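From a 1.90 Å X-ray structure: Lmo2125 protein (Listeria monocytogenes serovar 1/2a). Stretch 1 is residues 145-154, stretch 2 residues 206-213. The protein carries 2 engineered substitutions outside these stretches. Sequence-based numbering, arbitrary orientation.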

ATOM      1  N   ALA A 145      19.037  -3.128  23.785  1.00 36.84           N
ATOM      2  CA  ALA A 145      20.324  -3.566  23.252  1.00 37.23           C
ATOM      3  C   ALA A 145      20.207  -4.976  22.684  1.00 37.49           C
ATOM      4  O   ALA A 145      19.440  -5.802  23.189  1.00 37.21           O
ATOM      5  N   PHE A 146      20.949  -5.218  21.610  1.00 37.41           N
ATOM      6  CA  PHE A 146      20.989  -6.514  20.939  1.00 38.29           C
ATOM      7  C   PHE A 146      22.362  -7.039  21.316  1.00 39.04           C
ATOM      8  O   PHE A 146      23.335  -6.865  20.594  1.00 38.62           O
ATOM      9  N   THR A 147      22.420  -7.674  22.483  1.00 41.85           N
ATOM     10  CA  THR A 147      23.692  -8.074  23.112  1.00 43.67           C
ATOM     11  C   THR A 147      24.655  -8.987  22.341  1.00 44.72           C
ATOM     12  O   THR A 147      25.863  -8.958  22.603  1.00 43.75           O
ATOM     13  N   SER A 148      24.144  -9.784  21.404  1.00 44.88           N
ATOM     14  CA  SER A 148      25.026 -10.657  20.618  1.00 45.75           C
ATOM     15  C   SER A 148      25.918  -9.873  19.636  1.00 45.12           C
ATOM     16  O   SER A 148      26.849 -10.440  19.077  1.00 45.03           O
ATOM     17  N   GLU A 149      25.608  -8.589  19.406  1.00 43.76           N
ATOM     18  CA  GLU A 149      26.398  -7.733  18.512  1.00 43.07           C
ATOM     19  C   GLU A 149      26.649  -6.416  19.228  1.00 44.57           C
ATOM     20  O   GLU A 149      25.705  -5.654  19.502  1.00 41.84           O
ATOM     21  N   LYS A 150      27.923  -6.143  19.498  1.00 45.74           N
ATOM     22  CA  LYS A 150      28.326  -4.972  20.284  1.00 46.77           C
ATOM     23  C   LYS A 150      27.823  -3.643  19.769  1.00 43.41           C
ATOM     24  O   LYS A 150      28.114  -3.268  18.649  1.00 44.81           O
ATOM     25  N   GLY A 151      27.094  -2.935  20.624  1.00 40.05           N
ATOM     26  CA  GLY A 151      26.574  -1.615  20.325  1.00 38.51           C
ATOM     27  C   GLY A 151      25.380  -1.563  19.385  1.00 35.01           C
ATOM     28  O   GLY A 151      25.049  -0.501  18.911  1.00 34.90           O
ATOM     29  N   LYS A 152      24.722  -2.689  19.136  1.00 33.39           N
ATOM     30  CA  LYS A 152      23.562  -2.698  18.232  1.00 32.01           C
ATOM     31  C   LYS A 152      22.295  -2.674  19.077  1.00 31.93           C
ATOM     32  O   LYS A 152      22.303  -3.083  20.263  1.00 31.47           O
ATOM     33  N   ASN A 153      21.218  -2.181  18.470  1.00 30.58           N
ATOM     34  CA  ASN A 153      19.987  -1.921  19.197  1.00 30.51           C
ATOM     35  C   ASN A 153      18.775  -2.142  18.298  1.00 29.95           C
ATOM     36  O   ASN A 153      18.832  -1.887  17.108  1.00 29.02           O
ATOM     37  N   THR A 154      17.686  -2.637  18.893  1.00 31.02           N
ATOM     38  CA  THR A 154      16.450  -2.925  18.172  1.00 30.52           C
ATOM     39  C   THR A 154      15.297  -2.040  18.626  1.00 29.63           C
ATOM     40  O   THR A 154      14.132  -2.405  18.419  1.00 30.37           O
ATOM     41  N   PHE A 206      21.539   1.280   9.269  1.00 25.66           N
ATOM     42  CA  PHE A 206      22.140  -0.040   8.950  1.00 25.71           C
ATOM     43  C   PHE A 206      23.538  -0.236   9.509  1.00 27.79           C
ATOM     44  O   PHE A 206      23.849  -1.299  10.088  1.00 27.40           O
ATOM     45  N   GLN A 207      24.369   0.793   9.341  1.00 28.63           N
ATOM     46  CA  GLN A 207      25.779   0.715   9.695  1.00 30.67           C
ATOM     47  C   GLN A 207      26.120   1.016  11.169  1.00 31.43           C
ATOM     48  O   GLN A 207      27.028   0.387  11.721  1.00 31.96           O
ATOM     49  N   ASP A 208      25.375   1.926  11.808  1.00 31.60           N
ATOM     50  CA  ASP A 208      25.678   2.339  13.191  1.00 32.71           C
ATOM     51  C   ASP A 208      24.774   1.821  14.293  1.00 32.62           C
ATOM     52  O   ASP A 208      25.159   1.866  15.459  1.00 33.67           O
ATOM     53  N   VAL A 209      23.591   1.344  13.962  1.00 30.32           N
ATOM     54  CA  VAL A 209      22.623   0.985  14.996  1.00 30.79           C
ATOM     55  C   VAL A 209      22.142  -0.456  14.933  1.00 29.53           C
ATOM     56  O   VAL A 209      22.152  -1.172  15.912  1.00 29.00           O
ATOM     57  N   TRP A 210      21.718  -0.884  13.756  1.00 27.35           N
ATOM     58  CA  TRP A 210      21.065  -2.170  13.654  1.00 27.02           C
ATOM     59  C   TRP A 210      21.893  -3.462  13.644  1.00 27.54           C
ATOM     60  O   TRP A 210      23.048  -3.479  13.201  1.00 26.90           O
ATOM     61  N   PRO A 211      21.275  -4.557  14.122  1.00 28.45           N
ATOM     62  CA  PRO A 211      21.860  -5.878  14.008  1.00 30.02           C
ATOM     63  C   PRO A 211      22.090  -6.200  12.527  1.00 29.79           C
ATOM     64  O   PRO A 211      21.319  -5.722  11.652  1.00 27.56           O
ATOM     65  N   LYS A 212      23.128  -6.985  12.263  1.00 30.84           N
ATOM     66  CA  LYS A 212      23.515  -7.387  10.907  1.00 31.57           C
ATOM     67  C   LYS A 212      22.379  -7.998  10.125  1.00 31.12           C
ATOM     68  O   LYS A 212      22.253  -7.765   8.920  1.00 31.50           O
ATOM     69  N   GLY A 213      21.533  -8.755  10.809  1.00 30.88           N
ATOM     70  CA  GLY A 213      20.373  -9.373  10.167  1.00 30.50           C
ATOM     71  C   GLY A 213      19.448  -8.418   9.423  1.00 28.76           C
ATOM     72  O   GLY A 213      18.730  -8.842   8.528  1.00 27.86           O
TER

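What does the end of the helix offer to stretch 1? Mostly backbone oxygens, because the CA-to-CB bonds of F206, Q207 and D208 all point away. K152 comes to meet them: its CB points toward stretch 2, and after two m rotamers the chain runs out through two t angles. This carries NZ to 3.3 Å from Q207 O. A water joins the same group, accepting from K152 NZ at 2.8 Å and donating to F206 O at 2.7 Å and to W210 O at 2.5 Å, so the lysine amino group is tied to the carbonyls around the helix end.

How does V209, just past the helix, hold the other stretch? Its CA-to-CB bond points away and chi1 is t, yet V209 CG1 still lies 4.4 Å from N153 CB. The main link is the carbonyl: N153 N donates a hydrogen bond to V209 O at 2.9 Å, and K152 CA adds a CA-H...O contact to that same oxygen at 3.1 Å.

Where do W210 and P211 fit? W210 has chi1 m and its CA-to-CB bond also points away, but the edge of its ring meets N153 O, 3.6 Å from CD1, while its own O lies 3.5 Å from K152 CD. P211 has the largest covered area of the contact. Its CG sits over one face of F146, whose t rotamer brings the ring beneath it, 3.8 Å from CG to the ring centroid in a CH-pi contact. T154, chi1 p, places CG2 3.7 Å from P211 CG.

What closes the contact at K212 and G213? E149, m then t, points toward stretch 2 and uses its carboxylate on backbone amides. OE1 accepts a hydrogen bond from K212 N at 2.8 Å, whereas OE2 receives one from a water at 2.5 Å, which in turn accepts from G213 N at 2.7 Å. The K212 side chain starts sideways and its end leads away.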

ATOM      1  CB  ALA A 145      21.400  -3.529  24.339  1.00 38.47           C
ATOM      2  CB  PHE A 146      20.812  -6.317  19.438  1.00 36.85           C
ATOM      3  CG  PHE A 146      20.631  -7.588  18.674  1.00 36.93           C
ATOM      4  CD1 PHE A 146      19.394  -8.213  18.638  1.00 38.43           C
ATOM      5  CD2 PHE A 146      21.669  -8.133  17.959  1.00 37.40           C
ATOM      6  CE1 PHE A 146      19.202  -9.376  17.911  1.00 38.55           C
ATOM      7  CE2 PHE A 146      21.493  -9.297  17.239  1.00 38.33           C
ATOM      8  CZ  PHE A 146      20.259  -9.921  17.213  1.00 38.89           C
ATOM      9  CB  THR A 147      23.433  -8.650  24.515  1.00 44.92           C
ATOM     10  OG1 THR A 147      22.479  -9.711  24.420  1.00 45.80           O
ATOM     11  CG2 THR A 147      22.870  -7.557  25.431  1.00 45.11           C
ATOM     12  CB  SER A 148      24.213 -11.702  19.862  1.00 45.55           C
ATOM     13  OG  SER A 148      23.253 -11.067  19.050  1.00 44.32           O
ATOM     14  CB  GLU A 149      25.669  -7.496  17.179  1.00 40.62           C
ATOM     15  CG  GLU A 149      25.394  -8.783  16.415  1.00 40.42           C
ATOM     16  CD  GLU A 149      24.623  -8.583  15.107  1.00 39.08           C
ATOM     17  OE1 GLU A 149      24.589  -7.447  14.569  1.00 35.67           O
ATOM     18  OE2 GLU A 149      24.054  -9.590  14.614  1.00 38.01           O
ATOM     19  CB  LYS A 150      29.851  -4.895  20.412  1.00 50.54           C
ATOM     20  CG  LYS A 150      30.327  -3.681  21.205  1.00 53.42           C
ATOM     21  CD  LYS A 150      31.784  -3.801  21.635  1.00 56.54           C
ATOM     22  CE  LYS A 150      32.191  -2.574  22.431  1.00 57.91           C
ATOM     23  NZ  LYS A 150      33.586  -2.662  22.936  1.00 60.73           N
ATOM     24  CB  LYS A 152      23.611  -3.896  17.277  1.00 31.99           C
ATOM     25  CG  LYS A 152      24.944  -4.038  16.535  1.00 31.57           C
ATOM     26  CD  LYS A 152      25.338  -2.762  15.805  1.00 30.95           C
ATOM     27  CE  LYS A 152      26.642  -2.929  15.059  1.00 31.49           C
ATOM     28  NZ  LYS A 152      26.944  -1.723  14.256  1.00 30.44           N
ATOM     29  CB  ASN A 153      20.079  -0.468  19.719  1.00 30.73           C
ATOM     30  CG  ASN A 153      18.920  -0.076  20.631  1.00 31.09           C
ATOM     31  OD1 ASN A 153      17.819   0.198  20.160  1.00 31.31           O
ATOM     32  ND2 ASN A 153      19.194   0.020  21.940  1.00 31.35           N
ATOM     33  CB  THR A 154      16.043  -4.421  18.339  1.00 31.75           C
ATOM     34  OG1 THR A 154      15.910  -4.747  19.741  1.00 33.60           O
ATOM     35  CG2 THR A 154      17.083  -5.335  17.696  1.00 32.28           C
ATOM     36  CB  PHE A 206      22.230  -0.239   7.434  1.00 25.09           C
ATOM     37  CG  PHE A 206      20.931  -0.583   6.806  1.00 23.64           C
ATOM     38  CD1 PHE A 206      20.353  -1.807   7.066  1.00 23.91           C
ATOM     39  CD2 PHE A 206      20.312   0.284   5.907  1.00 23.59           C
ATOM     40  CE1 PHE A 206      19.166  -2.170   6.478  1.00 24.00           C
ATOM     41  CE2 PHE A 206      19.108  -0.062   5.332  1.00 22.79           C
ATOM     42  CZ  PHE A 206      18.536  -1.294   5.605  1.00 22.99           C
ATOM     43  CB  GLN A 207      26.591   1.603   8.741  1.00 31.24           C
ATOM     44  CG  GLN A 207      26.650   1.057   7.317  1.00 32.56           C
ATOM     45  CD  GLN A 207      27.518  -0.202   7.207  1.00 35.48           C
ATOM     46  OE1 GLN A 207      28.646  -0.230   7.704  1.00 36.57           O
ATOM     47  NE2 GLN A 207      27.002  -1.239   6.539  1.00 35.53           N
ATOM     48  CB  ASP A 208      25.632   3.868  13.307  1.00 33.74           C
ATOM     49  CG  ASP A 208      26.567   4.566  12.349  1.00 34.89           C
ATOM     50  OD1 ASP A 208      27.466   3.931  11.791  1.00 36.49           O
ATOM     51  OD2 ASP A 208      26.392   5.777  12.164  1.00 39.66           O
ATOM     52  CB  VAL A 209      21.356   1.869  14.816  1.00 31.53           C
ATOM     53  CG1 VAL A 209      20.230   1.472  15.767  1.00 32.68           C
ATOM     54  CG2 VAL A 209      21.693   3.341  14.956  1.00 32.66           C
ATOM     55  CB  TRP A 210      20.155  -2.185  12.418  1.00 26.36           C
ATOM     56  CG  TRP A 210      18.972  -1.323  12.512  1.00 25.74           C
ATOM     57  CD1 TRP A 210      18.279  -0.973  13.650  1.00 26.01           C
ATOM     58  CD2 TRP A 210      18.212  -0.809  11.411  1.00 24.80           C
ATOM     59  NE1 TRP A 210      17.180  -0.209  13.315  1.00 25.40           N
ATOM     60  CE2 TRP A 210      17.118  -0.096  11.952  1.00 24.44           C
ATOM     61  CE3 TRP A 210      18.378  -0.841  10.021  1.00 24.71           C
ATOM     62  CZ2 TRP A 210      16.184   0.558  11.150  1.00 24.58           C
ATOM     63  CZ3 TRP A 210      17.430  -0.176   9.215  1.00 24.14           C
ATOM     64  CH2 TRP A 210      16.362   0.510   9.790  1.00 23.58           C
ATOM     65  CB  PRO A 211      20.779  -6.803  14.578  1.00 30.80           C
ATOM     66  CG  PRO A 211      19.979  -5.964  15.478  1.00 30.14           C
ATOM     67  CD  PRO A 211      20.025  -4.580  14.902  1.00 29.32           C
ATOM     68  CB  LYS A 212      24.682  -8.378  10.951  1.00 34.00           C
ATOM     69  CG  LYS A 212      25.317  -8.672   9.606  1.00 34.84           C
ATOM     70  CD  LYS A 212      25.831  -7.391   8.984  1.00 35.03           C
ATOM     71  CE  LYS A 212      26.753  -7.652   7.821  1.00 35.60           C
ATOM     72  NZ  LYS A 212      27.234  -6.365   7.255  1.00 35.84           N
TER
HETATM   73  O   HOH W   1      22.092  -9.989  13.159  1.00 31.06           O
HETATM   74  O   HOH W   2      24.891  -2.044  12.445  1.00 30.55           O